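Local structure of protein-tyrosine-phosphatase PTP1 (Arabidopsis thaliana, 6KRW) at residues Val53-Asn59 and Asp83-Tyr89; Asp212-Arg217 and Phe290-Ala294; Phe34-Gln38 and Val271-Arg275; Lys146-Tyr150 and Val235-Ala239; Ser102-Phe106 and His251-Arg256. The protein removes phosphate from phosphotyrosine in other proteins, including MPK6 and, in vitro, MPK4, and represses plant defence responses. One frame throughout, in Å; residues are numbered along the deposited sequence.

Contact 1 of 5, residues Val53-Asn59 and Asp83-Tyr89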
# COMPACT_ATOMS: atom_id res chain seq x y z
N VAL A 53 5.29 19.56 8.37
CA VAL A 53 6.68 19.09 8.18
C VAL A 53 6.90 18.83 6.67
O VAL A 53 7.94 19.22 6.16
CB VAL A 53 6.98 17.85 9.04
CG1 VAL A 53 8.39 17.35 8.77
CG2 VAL A 53 6.80 18.20 10.50
N ALA A 54 5.92 18.21 6.02
CA ALA A 54 6.00 17.91 4.58
C ALA A 54 6.12 19.20 3.77
O ALA A 54 6.75 19.14 2.66
CB ALA A 54 4.78 17.14 4.13
N MET A 55 5.48 20.27 4.23
CA MET A 55 5.39 21.55 3.47
C MET A 55 6.59 22.45 3.82
O MET A 55 6.72 23.50 3.20
CB MET A 55 4.07 22.29 3.73
CG MET A 55 2.82 21.55 3.25
SD MET A 55 2.88 21.09 1.53
CE MET A 55 1.38 20.14 1.36
N ASN A 56 7.46 22.02 4.74
CA ASN A 56 8.68 22.77 5.14
C ASN A 56 9.56 23.01 3.92
O ASN A 56 9.71 22.07 3.12
CB ASN A 56 9.55 21.95 6.10
CG ASN A 56 9.63 22.55 7.47
OD1 ASN A 56 9.45 23.75 7.62
ND2 ASN A 56 9.92 21.72 8.46
N SER A 57 10.25 24.15 3.89
CA SER A 57 11.17 24.48 2.77
C SER A 57 12.29 23.44 2.67
O SER A 57 12.68 23.09 1.55
CB SER A 57 11.71 25.87 2.92
OG SER A 57 12.59 25.93 4.03
N VAL A 58 12.75 22.90 3.80
CA VAL A 58 13.83 21.87 3.79
C VAL A 58 13.33 20.53 3.19
O VAL A 58 14.17 19.73 2.79
CB VAL A 58 14.41 21.66 5.19
CG1 VAL A 58 15.70 20.87 5.11
CG2 VAL A 58 14.64 23.00 5.90
N ASN A 59 12.02 20.28 3.18
CA ASN A 59 11.47 18.95 2.79
C ASN A 59 10.73 18.99 1.45
O ASN A 59 10.43 17.91 0.94
CB ASN A 59 10.56 18.40 3.88
CG ASN A 59 11.34 18.00 5.10
OD1 ASN A 59 12.46 17.52 4.99
ND2 ASN A 59 10.77 18.23 6.28
N ASP A 83 19.62 14.73 9.58
CA ASP A 83 19.41 16.20 9.56
C ASP A 83 18.25 16.57 10.49
O ASP A 83 17.10 16.33 10.11
CB ASP A 83 19.14 16.68 8.13
CG ASP A 83 18.83 18.15 8.02
OD1 ASP A 83 18.98 18.87 9.05
OD2 ASP A 83 18.44 18.57 6.92
N SER A 84 18.55 17.15 11.65
CA SER A 84 17.47 17.42 12.64
C SER A 84 16.47 18.46 12.10
O SER A 84 15.28 18.39 12.48
CB SER A 84 18.04 17.81 13.99
OG SER A 84 18.48 19.15 13.98
N SER A 85 16.91 19.39 11.24
CA SER A 85 16.00 20.41 10.66
C SER A 85 14.92 19.75 9.80
O SER A 85 13.83 20.32 9.66
CB SER A 85 16.77 21.45 9.88
OG SER A 85 17.38 20.85 8.75
N ALA A 86 15.18 18.55 9.28
CA ALA A 86 14.20 17.81 8.44
C ALA A 86 13.13 17.10 9.29
O ALA A 86 12.12 16.66 8.74
CB ALA A 86 14.91 16.82 7.58
N LYS A 87 13.35 16.98 10.60
CA LYS A 87 12.41 16.29 11.52
C LYS A 87 12.14 14.87 11.01
O LYS A 87 11.00 14.39 11.12
CB LYS A 87 11.13 17.11 11.71
CG LYS A 87 11.34 18.52 12.25
CD LYS A 87 10.05 19.26 12.52
CE LYS A 87 10.26 20.62 13.16
NZ LYS A 87 10.65 21.64 12.17
N GLY A 88 13.16 14.21 10.45
CA GLY A 88 13.01 12.80 10.10
C GLY A 88 12.10 12.55 8.91
O GLY A 88 11.54 11.45 8.82
N TYR A 89 11.94 13.53 8.05
CA TYR A 89 10.83 13.52 7.08
C TYR A 89 11.05 12.50 5.95
O TYR A 89 12.09 12.48 5.28
CB TYR A 89 10.62 14.90 6.46
CG TYR A 89 9.50 14.88 5.47
CD1 TYR A 89 8.19 14.75 5.89
CD2 TYR A 89 9.75 14.85 4.10
CE1 TYR A 89 7.15 14.65 4.98
CE2 TYR A 89 8.72 14.76 3.18
CZ TYR A 89 7.41 14.63 3.62
OH TYR A 89 6.36 14.52 2.77
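Tyr89, Asn59 and Val53 have the most surface buried here, with Ala54 beside them. The Asn59 amide crosses the near end of the tyrosine at a slant, its plane turned 29° from the ring. Asn59 CB sits 3.6 Å from Tyr89 CD2. Further out, Ala54 CB packs 3.5 Å from Tyr89 CE1. Val53 adds CG1, 3.9 Å from Tyr89 CD1. This branch lies anti to the backbone N (chi1 178°), which brings it to the ring and leaves CG2 for the aliphatic chain of Lys87. Tyr89 enters strand 89-90 from a type I' beta turn, Ala86 to Tyr89, so the contact fastens a turn of the phosphatase domain to the short helix 52-55. The amide nitrogen of Asn59 closes the gap between the two backbones. Its ND2 donates to Val53 O at 3.0 Å, nearly straight at 171°, and to Ala86 O at 3.2 Å. Both acceptors lie close to the amide plane, so the two bonds fix the rotation of the amide. Lys62 binds Asn59 OD1, and Asn63 takes the hydroxyl of Tyr89. At the exposed margin Val58 CG1 rests 4.0 Å from Ser85 OG.

Contact 2 of 5, residues Asp212-Arg217 and Phe290-Ala294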
# COMPACT_ATOMS: atom_id res chain seq x y z
N ASP A 212 -8.59 -7.03 -15.07
CA ASP A 212 -9.29 -8.05 -14.24
C ASP A 212 -8.72 -7.98 -12.82
O ASP A 212 -7.80 -7.21 -12.60
CB ASP A 212 -9.22 -9.43 -14.90
CG ASP A 212 -7.82 -9.97 -14.98
OD1 ASP A 212 -7.14 -10.08 -13.93
OD2 ASP A 212 -7.43 -10.36 -16.10
N THR A 213 -9.20 -8.80 -11.90
CA THR A 213 -8.79 -8.68 -10.47
C THR A 213 -7.77 -9.76 -10.10
O THR A 213 -7.39 -9.85 -8.93
CB THR A 213 -9.99 -8.81 -9.54
OG1 THR A 213 -10.58 -10.11 -9.66
CG2 THR A 213 -11.02 -7.73 -9.82
N VAL A 214 -7.32 -10.56 -11.07
CA VAL A 214 -6.58 -11.79 -10.70
C VAL A 214 -5.20 -11.45 -10.13
O VAL A 214 -4.83 -12.07 -9.11
CB VAL A 214 -6.49 -12.72 -11.92
CG1 VAL A 214 -5.70 -13.98 -11.60
CG2 VAL A 214 -7.88 -13.08 -12.44
N ALA A 215 -4.44 -10.56 -10.78
CA ALA A 215 -3.06 -10.28 -10.31
C ALA A 215 -3.13 -9.59 -8.94
O ALA A 215 -2.40 -9.96 -8.01
CB ALA A 215 -2.35 -9.41 -11.31
N VAL A 216 -4.04 -8.64 -8.79
CA VAL A 216 -4.12 -7.93 -7.48
C VAL A 216 -4.52 -8.92 -6.37
O VAL A 216 -3.92 -8.88 -5.27
CB VAL A 216 -5.08 -6.75 -7.60
CG1 VAL A 216 -5.33 -6.17 -6.22
CG2 VAL A 216 -4.51 -5.68 -8.49
N ARG A 217 -5.45 -9.82 -6.65
CA ARG A 217 -5.83 -10.82 -5.63
C ARG A 217 -4.68 -11.80 -5.36
O ARG A 217 -4.57 -12.27 -4.23
CB ARG A 217 -7.14 -11.50 -6.03
CG ARG A 217 -8.34 -10.58 -5.87
CD ARG A 217 -9.67 -11.26 -6.12
NE ARG A 217 -9.73 -11.91 -7.41
CZ ARG A 217 -9.67 -13.22 -7.61
NH1 ARG A 217 -9.52 -14.06 -6.59
NH2 ARG A 217 -9.79 -13.69 -8.83
N PHE A 290 -13.38 -1.07 -8.66
CA PHE A 290 -12.41 -2.19 -8.69
C PHE A 290 -12.26 -2.78 -7.28
O PHE A 290 -12.14 -3.99 -7.14
CB PHE A 290 -11.08 -1.72 -9.28
CG PHE A 290 -10.04 -2.79 -9.42
CD1 PHE A 290 -10.05 -3.66 -10.51
CD2 PHE A 290 -9.05 -2.96 -8.48
CE1 PHE A 290 -9.09 -4.65 -10.63
CE2 PHE A 290 -8.09 -3.95 -8.60
CZ PHE A 290 -8.11 -4.81 -9.68
N CYS A 291 -12.29 -1.93 -6.24
CA CYS A 291 -12.25 -2.42 -4.84
C CYS A 291 -13.40 -3.41 -4.64
O CYS A 291 -13.19 -4.48 -4.14
CB CYS A 291 -12.50 -1.31 -3.81
SG CYS A 291 -11.14 -0.14 -3.60
N TYR A 292 -14.62 -3.00 -5.01
CA TYR A 292 -15.80 -3.87 -4.80
C TYR A 292 -15.62 -5.18 -5.58
O TYR A 292 -15.86 -6.25 -5.04
CB TYR A 292 -17.07 -3.17 -5.25
CG TYR A 292 -17.77 -2.40 -4.15
CD1 TYR A 292 -18.60 -3.06 -3.28
CD2 TYR A 292 -17.61 -1.03 -4.01
CE1 TYR A 292 -19.26 -2.39 -2.27
CE2 TYR A 292 -18.27 -0.35 -3.01
CZ TYR A 292 -19.09 -1.03 -2.14
OH TYR A 292 -19.77 -0.41 -1.11
N ASN A 293 -15.20 -5.07 -6.84
CA ASN A 293 -15.08 -6.28 -7.71
C ASN A 293 -14.03 -7.21 -7.13
O ASN A 293 -14.28 -8.42 -7.08
CB ASN A 293 -14.77 -5.85 -9.14
CG ASN A 293 -15.97 -5.26 -9.84
OD1 ASN A 293 -17.07 -5.74 -9.66
ND2 ASN A 293 -15.75 -4.28 -10.69
N ALA A 294 -12.89 -6.67 -6.69
CA ALA A 294 -11.82 -7.53 -6.16
C ALA A 294 -12.31 -8.18 -4.87
O ALA A 294 -11.97 -9.33 -4.59
CB ALA A 294 -10.54 -6.76 -5.96
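Asp212 meets Phe290 through its backbone: Asp212 O lies in the plane of the ring, 3.5 Å from Phe290 CE1 at the edge. The Asp212 side chain turns back to its own segment. There OD1 accepts from Val214 N at 2.9 Å and caps the start of helix 214-223. Thr213 comes next and is enclosed most among the residues of its segment. Its CG2 points into the angle between Phe290 and Ala294, 3.7 Å from Phe290 CE1 and 3.8 Å from Ala294 CA. Chi1 of 64° sets OG1 between the backbone N and the carbonyl carbon, and CG2, on the far side from the carbonyl carbon, faces helix 285-303. Arg217 NE donates to Thr213 OG1 at 3.0 Å, almost straight at 164°, and Asp297 also bonds this hydroxyl. A serine at Thr213 would probably keep the hydroxyl but leave a gap against Phe290 and Ala294, where the methyl had packed. One turn on, Val216 CG2 touches the ring edge, 3.9 Å from Phe290 CZ. Arg217 bends at chi3 and lays its aliphatic part beside the second helix, with CD 3.4 Å from Ala294 O. Its NH1 forms salt bridges with Asp301 and Glu298, further along helix 285-303. Phe290 also meets the ring of Trp204, and Val216 packs on Tyr247 of helix 242-259. The arrangement is a capped helix start seated on the side of a long C-terminal helix, within the helical layer of the protein tyrosine phosphatase fold.

Contact 3 of 5, residues Phe34-Gln38 and Val271-Arg275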
# COMPACT_ATOMS: atom_id res chain seq x y z
N PHE A 34 -19.10 6.83 -3.80
CA PHE A 34 -17.88 7.55 -4.20
C PHE A 34 -18.15 9.05 -4.38
O PHE A 34 -17.31 9.86 -3.97
CB PHE A 34 -17.26 6.94 -5.46
CG PHE A 34 -15.89 7.47 -5.73
CD1 PHE A 34 -14.81 7.05 -4.96
CD2 PHE A 34 -15.66 8.44 -6.70
CE1 PHE A 34 -13.55 7.56 -5.18
CE2 PHE A 34 -14.40 8.97 -6.89
CZ PHE A 34 -13.34 8.51 -6.15
N THR A 35 -19.28 9.41 -5.00
CA THR A 35 -19.65 10.83 -5.14
C THR A 35 -19.72 11.49 -3.76
O THR A 35 -19.25 12.66 -3.61
CB THR A 35 -20.95 10.96 -5.93
OG1 THR A 35 -20.73 10.39 -7.23
CG2 THR A 35 -21.38 12.40 -6.08
N GLY A 36 -20.27 10.78 -2.78
CA GLY A 36 -20.35 11.32 -1.40
C GLY A 36 -18.97 11.50 -0.80
O GLY A 36 -18.72 12.51 -0.12
N LEU A 37 -18.08 10.53 -0.98
CA LEU A 37 -16.69 10.67 -0.49
C LEU A 37 -16.04 11.89 -1.13
O LEU A 37 -15.35 12.64 -0.44
CB LEU A 37 -15.89 9.40 -0.82
CG LEU A 37 -16.22 8.17 0.02
CD1 LEU A 37 -15.66 6.91 -0.62
CD2 LEU A 37 -15.71 8.33 1.45
N GLN A 38 -16.22 12.08 -2.44
CA GLN A 38 -15.60 13.23 -3.12
C GLN A 38 -16.20 14.55 -2.59
O GLN A 38 -15.45 15.52 -2.46
CB GLN A 38 -15.78 13.09 -4.63
CG GLN A 38 -15.04 11.90 -5.23
CD GLN A 38 -13.55 12.02 -5.07
OE1 GLN A 38 -13.01 11.68 -4.01
NE2 GLN A 38 -12.89 12.47 -6.11
N VAL A 271 -12.77 3.68 3.31
CA VAL A 271 -12.05 4.66 2.47
C VAL A 271 -12.01 6.03 3.17
O VAL A 271 -11.00 6.69 3.11
CB VAL A 271 -12.63 4.71 1.05
CG1 VAL A 271 -12.00 5.83 0.25
CG2 VAL A 271 -12.40 3.37 0.33
N ALA A 272 -13.09 6.41 3.85
CA ALA A 272 -13.07 7.70 4.57
C ALA A 272 -12.00 7.65 5.68
O ALA A 272 -11.31 8.65 5.89
CB ALA A 272 -14.44 7.97 5.17
N LEU A 273 -11.89 6.51 6.37
CA LEU A 273 -10.85 6.37 7.41
C LEU A 273 -9.45 6.46 6.80
O LEU A 273 -8.58 7.14 7.29
CB LEU A 273 -11.04 5.07 8.16
CG LEU A 273 -10.03 4.78 9.26
CD1 LEU A 273 -9.95 5.91 10.29
CD2 LEU A 273 -10.40 3.49 9.97
N PHE A 274 -9.29 5.77 5.66
CA PHE A 274 -7.99 5.87 4.97
C PHE A 274 -7.66 7.31 4.61
O PHE A 274 -6.51 7.73 4.72
CB PHE A 274 -7.99 5.03 3.68
CG PHE A 274 -7.85 3.55 3.83
CD1 PHE A 274 -7.83 2.91 5.06
CD2 PHE A 274 -7.72 2.78 2.69
CE1 PHE A 274 -7.65 1.53 5.14
CE2 PHE A 274 -7.60 1.40 2.79
CZ PHE A 274 -7.52 0.78 4.00
N ARG A 275 -8.67 8.05 4.16
CA ARG A 275 -8.46 9.47 3.77
C ARG A 275 -8.12 10.35 4.99
O ARG A 275 -7.39 11.30 4.82
CB ARG A 275 -9.64 9.97 2.96
CG ARG A 275 -9.67 9.39 1.55
CD ARG A 275 -10.96 9.73 0.86
NE ARG A 275 -10.87 9.35 -0.53
CZ ARG A 275 -11.60 9.85 -1.50
NH1 ARG A 275 -12.47 10.82 -1.28
NH2 ARG A 275 -11.46 9.44 -2.75
O HOH W 1 -13.39 12.04 1.26
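Both terminal nitrogens of Arg275 converge on one oxygen, Gln38 OE1. NH1 of Arg275 lies 2.9 Å from Gln38 OE1 and NH2 lies 3.0 Å from it. The oxygen sits at the edge of the guanidinium, close to its plane, and the amide is turned 59° against that plane. NH1 approaches nearly along the C=O axis, whereas NH2 comes from above the carbonyl plane. Both bonds are bent, as expected when two donors share one atom. Gln38 CB leads away from the other helix, but the chain folds at chi2 (-63°) and returns OE1 to the arginine. Arg275 reaches across with its chain extended from CG to NE. A water adds a second link: it donates to Leu37 O at 2.7 Å and accepts from Arg275 NH1 at 3.0 Å. Outside the pair, Arg275 NE and NH2 donate to the backbone oxygens of Met281 and Val282. The packing lies beside this polar group. Phe34 CE1 is 3.7 Å from Arg275 NH2, with the ring steeply inclined to the guanidinium. The two methyls of Leu37 part: CD1 touches Val271 CG1 at 3.9 Å and CD2 touches Ala272 CB at the same 3.9 Å. The segments of helices 27-39 and 267-277 run roughly parallel, 23° apart, with axes 11.4 Å from each other. Long polar side chains bridge this wide spacing. No carboxylate is among the partners named, so the guanidinium is met by neutral dipoles, which probably balance its charge only in part.

Contact 4 of 5, residues Lys146-Tyr150 and Val235-Ala239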
# COMPACT_ATOMS: atom_id res chain seq x y z
N LYS A 146 7.71 7.66 -13.03
CA LYS A 146 6.65 7.60 -11.99
C LYS A 146 7.28 7.15 -10.69
O LYS A 146 6.67 7.33 -9.64
CB LYS A 146 5.60 6.55 -12.35
CG LYS A 146 4.82 6.77 -13.61
CD LYS A 146 3.98 7.99 -13.62
CE LYS A 146 3.19 8.06 -14.91
NZ LYS A 146 2.35 9.27 -14.95
N CYS A 147 8.42 6.54 -10.73
CA CYS A 147 9.11 5.93 -9.57
C CYS A 147 10.59 5.70 -9.89
O CYS A 147 10.89 5.31 -10.99
CB CYS A 147 8.46 4.62 -9.18
SG CYS A 147 9.21 3.86 -7.72
N GLY A 148 11.48 5.92 -8.95
CA GLY A 148 12.91 5.73 -9.22
C GLY A 148 13.31 4.28 -9.03
O GLY A 148 12.61 3.55 -8.30
N ASP A 149 14.37 3.83 -9.70
CA ASP A 149 14.85 2.44 -9.53
C ASP A 149 15.66 2.34 -8.23
O ASP A 149 16.83 2.69 -8.21
CB ASP A 149 15.68 2.00 -10.74
CG ASP A 149 16.19 0.58 -10.64
OD1 ASP A 149 16.05 -0.04 -9.57
OD2 ASP A 149 16.80 0.10 -11.65
N TYR A 150 15.00 1.91 -7.16
CA TYR A 150 15.64 1.76 -5.85
C TYR A 150 15.92 0.30 -5.56
O TYR A 150 16.35 0.02 -4.45
CB TYR A 150 14.71 2.38 -4.78
CG TYR A 150 13.36 1.70 -4.61
CD1 TYR A 150 13.21 0.62 -3.76
CD2 TYR A 150 12.27 2.09 -5.37
CE1 TYR A 150 12.01 -0.05 -3.67
CE2 TYR A 150 11.06 1.41 -5.30
CZ TYR A 150 10.93 0.34 -4.44
OH TYR A 150 9.77 -0.37 -4.33
N VAL A 235 3.28 -0.16 0.84
CA VAL A 235 2.51 -0.13 -0.42
C VAL A 235 2.79 1.18 -1.11
O VAL A 235 2.67 2.24 -0.45
CB VAL A 235 1.01 -0.39 -0.27
CG1 VAL A 235 0.34 -0.50 -1.61
CG2 VAL A 235 0.71 -1.59 0.60
N HIS A 236 3.22 1.14 -2.37
CA HIS A 236 3.49 2.40 -3.07
C HIS A 236 3.12 2.27 -4.54
O HIS A 236 3.18 1.16 -5.10
CB HIS A 236 4.93 2.86 -2.88
CG HIS A 236 5.95 2.19 -3.76
ND1 HIS A 236 6.22 2.70 -5.00
CD2 HIS A 236 6.80 1.20 -3.51
CE1 HIS A 236 7.19 1.95 -5.56
NE2 HIS A 236 7.56 0.99 -4.66
N CYS A 237 2.80 3.39 -5.14
CA CYS A 237 2.65 3.50 -6.61
C CYS A 237 3.50 4.71 -6.98
O CYS A 237 4.69 4.71 -6.67
CB CYS A 237 1.18 3.57 -7.03
SG CYS A 237 0.17 4.74 -6.09
N SER A 238 2.92 5.69 -7.63
CA SER A 238 3.69 6.92 -7.91
C SER A 238 3.45 7.93 -6.77
O SER A 238 4.42 8.32 -6.14
CB SER A 238 3.36 7.47 -9.24
OG SER A 238 4.30 8.47 -9.56
N ALA A 239 2.21 8.36 -6.54
CA ALA A 239 1.90 9.29 -5.42
C ALA A 239 1.65 8.53 -4.13
O ALA A 239 1.75 9.17 -3.05
CB ALA A 239 0.72 10.14 -5.78
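Tyr150 OH and His236 NE2 meet at 2.6 Å, a short hydrogen bond in which either may be the donor. Each group lies at the edge of the other ring, near its plane, and the ring planes stand 63° apart. Cys147 SG comes in beside the histidine, 3.5 Å from His236 CE1. At the other end of the contact Ser238 OG donates to Lys146 O at 2.6 Å, in the carbonyl plane and on a lone pair. Chi1 of Ser238, -169°, turns OG away from its own backbone N, toward the Lys146 carbonyl and also Tyr65. His236 and Ser238 flank Cys237, the phosphocysteine nucleophile. His236 ends strand 233-236 and opens the His-Cys-Ser-Ala-Gly-Ile-Gly-Arg signature of the tyrosine phosphatases, and Cys237 and Ser238 start the P-loop. A bound citrate, probably from the crystallisation liquor, takes hydrogen bonds from Ser238 N and Ala239 N of this loop. At the end of the strand His236 ND1 donates to Cys237 O at 3.0 Å and 163°, close to the ring plane. Bonds at both ring nitrogens thus fix the rotation of the imidazole. A phenylalanine here would probably leave Cys237 O without this donor and Tyr150 OH with one imidazole fewer, and free the ring to turn. Further out, His198 also bonds Tyr150 OH, and Trp121 donates to the Tyr150 carbonyl. Lys146 NZ forms salt bridges with Asp140 and with Asp206, an inferred substrate-binding residue.

Contact 5 of 5, residues Ser102-Phe106 and His251-Arg256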
# COMPACT_ATOMS: atom_id res chain seq x y z
N SER A 102 -4.20 -10.10 13.61
CA SER A 102 -4.70 -10.71 12.35
C SER A 102 -4.89 -9.66 11.26
O SER A 102 -5.28 -10.05 10.16
CB SER A 102 -5.99 -11.46 12.59
OG SER A 102 -5.82 -12.43 13.61
N ILE A 103 -4.68 -8.37 11.56
CA ILE A 103 -4.93 -7.27 10.59
C ILE A 103 -3.63 -6.51 10.35
O ILE A 103 -3.07 -5.96 11.31
CB ILE A 103 -6.10 -6.39 11.08
CG1 ILE A 103 -7.34 -7.25 11.33
CG2 ILE A 103 -6.34 -5.29 10.06
CD1 ILE A 103 -8.44 -6.56 12.03
N SER A 104 -3.14 -6.53 9.10
CA SER A 104 -1.91 -5.83 8.70
C SER A 104 -2.08 -4.31 8.87
O SER A 104 -3.18 -3.77 8.61
CB SER A 104 -1.54 -6.10 7.28
OG SER A 104 -1.49 -7.52 7.01
N GLN A 105 -0.97 -3.67 9.18
CA GLN A 105 -0.85 -2.22 9.03
C GLN A 105 0.02 -1.96 7.81
O GLN A 105 0.86 -2.86 7.43
CB GLN A 105 -0.31 -1.59 10.31
CG GLN A 105 1.12 -1.90 10.64
CD GLN A 105 1.54 -1.41 12.00
OE1 GLN A 105 0.97 -0.43 12.54
NE2 GLN A 105 2.57 -2.05 12.55
N PHE A 106 -0.18 -0.83 7.19
CA PHE A 106 0.56 -0.44 5.98
C PHE A 106 1.33 0.85 6.20
O PHE A 106 0.93 1.72 6.98
CB PHE A 106 -0.35 -0.26 4.78
CG PHE A 106 -1.39 -1.33 4.63
CD1 PHE A 106 -2.64 -1.20 5.21
CD2 PHE A 106 -1.13 -2.47 3.88
CE1 PHE A 106 -3.61 -2.18 5.08
CE2 PHE A 106 -2.11 -3.44 3.72
CZ PHE A 106 -3.35 -3.31 4.32
N HIS A 251 -7.10 -5.42 0.69
CA HIS A 251 -6.37 -6.23 1.69
C HIS A 251 -6.98 -6.05 3.07
O HIS A 251 -7.28 -7.03 3.77
CB HIS A 251 -4.91 -5.81 1.61
CG HIS A 251 -3.97 -6.53 2.50
ND1 HIS A 251 -2.79 -7.05 2.01
CD2 HIS A 251 -3.97 -6.79 3.82
CE1 HIS A 251 -2.10 -7.57 3.01
NE2 HIS A 251 -2.81 -7.46 4.12
N ASN A 252 -7.22 -4.80 3.44
CA ASN A 252 -7.74 -4.50 4.78
C ASN A 252 -9.16 -5.03 4.94
O ASN A 252 -9.51 -5.57 6.02
CB ASN A 252 -7.70 -2.99 4.95
CG ASN A 252 -8.14 -2.52 6.33
OD1 ASN A 252 -9.18 -1.85 6.43
ND2 ASN A 252 -7.36 -2.86 7.34
N THR A 253 -10.00 -4.88 3.92
CA THR A 253 -11.40 -5.32 4.02
C THR A 253 -11.44 -6.83 4.25
O THR A 253 -12.20 -7.31 5.10
CB THR A 253 -12.20 -4.89 2.80
OG1 THR A 253 -12.22 -3.45 2.75
CG2 THR A 253 -13.61 -5.45 2.84
N ILE A 254 -10.74 -7.57 3.39
CA ILE A 254 -10.76 -9.06 3.52
C ILE A 254 -10.25 -9.48 4.91
O ILE A 254 -10.91 -10.31 5.55
CB ILE A 254 -9.97 -9.69 2.37
CG1 ILE A 254 -10.68 -9.42 1.03
CG2 ILE A 254 -9.73 -11.17 2.63
CD1 ILE A 254 -11.98 -10.13 0.84
N GLN A 255 -9.13 -8.91 5.36
CA GLN A 255 -8.60 -9.30 6.69
C GLN A 255 -9.62 -9.00 7.78
O GLN A 255 -9.74 -9.79 8.73
CB GLN A 255 -7.29 -8.59 6.97
CG GLN A 255 -6.14 -9.17 6.18
CD GLN A 255 -4.80 -8.64 6.61
OE1 GLN A 255 -4.68 -7.47 6.96
NE2 GLN A 255 -3.78 -9.50 6.55
N ARG A 256 -10.26 -7.85 7.70
CA ARG A 256 -11.21 -7.47 8.78
C ARG A 256 -12.45 -8.36 8.75
O ARG A 256 -12.96 -8.70 9.81
CB ARG A 256 -11.53 -5.98 8.66
CG ARG A 256 -10.39 -5.10 9.18
CD ARG A 256 -10.53 -3.67 8.75
NE ARG A 256 -11.79 -3.08 9.19
CZ ARG A 256 -12.42 -2.11 8.55
NH1 ARG A 256 -11.85 -1.54 7.50
NH2 ARG A 256 -13.58 -1.64 9.02
O HOH W 2 -7.79 -11.56 9.50
O HOH W 3 -5.15 -4.70 6.82
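Phe106 turns its edge onto the face of His251 in a T-shaped pair. The planes are 84° apart and the centroids 5.0 Å apart. Phe106 CE2 stands over the centre of the imidazole, 3.8 Å above its plane. A chi1 of -178° swings the His251 ring out from the helix to meet the phenyl edge. His251 ND1 is hydrogen-bonded to Tyr247 OH, and Ser104 lies at the imidazole edge. The main partner of Ser104 is Gln255, whose extended chain brings its amide to Ser104. Ser104 N donates to Gln255 OE1 at 2.8 Å and 162°, tilted from the carbonyl plane. Gln255 NE2 returns a bond to Ser104 OG at 3.1 Å, near the amide plane. A water extends this pairing: it donates to Ser104 O and Gln255 OE1 and accepts from Asn252 ND2. Another water joins Ser102 O to Gln255 O. Ile103 slides past Gln255, and its CD1 packs 3.7 Å from Arg256 CG. Arg256 NH1 donates to Asn252 OD1, 2.9 Å away, and its NE forms a salt bridge with Asp261. The 102-106 segment leads into strand 106-109, next to strand 233-236 in the central sheet. Phe106 and His251 both touch Ile233 of that strand. His251 also packs on helix 214-223, and Ile254 of the same helix 242-259 packs on helix 285-303.

Contact 4 holds the catalytic Cys237. It touches contact 5 where Val235 CG2 packs 3.9 Å from Phe106 CD2, joining neighbouring strands of the sheet. Contact 5 in turn meets contact 3 through Asn252 CB and Phe274 CZ, also 3.9 Å apart. These links run from the P-loop strand to helices 242-259 and 267-277. In contact 3 the Arg275 side chain is about 6 Å from that of Gln283, a substrate-binding residue by similarity. Contact 2 has its nearest atoms about 5 Å from both contacts 3 and 5. Contact 1 has its nearest atoms about 9 Å from contact 4. It lies on the opposite side of the chain's centre from contact 2, 37 Å away between centres.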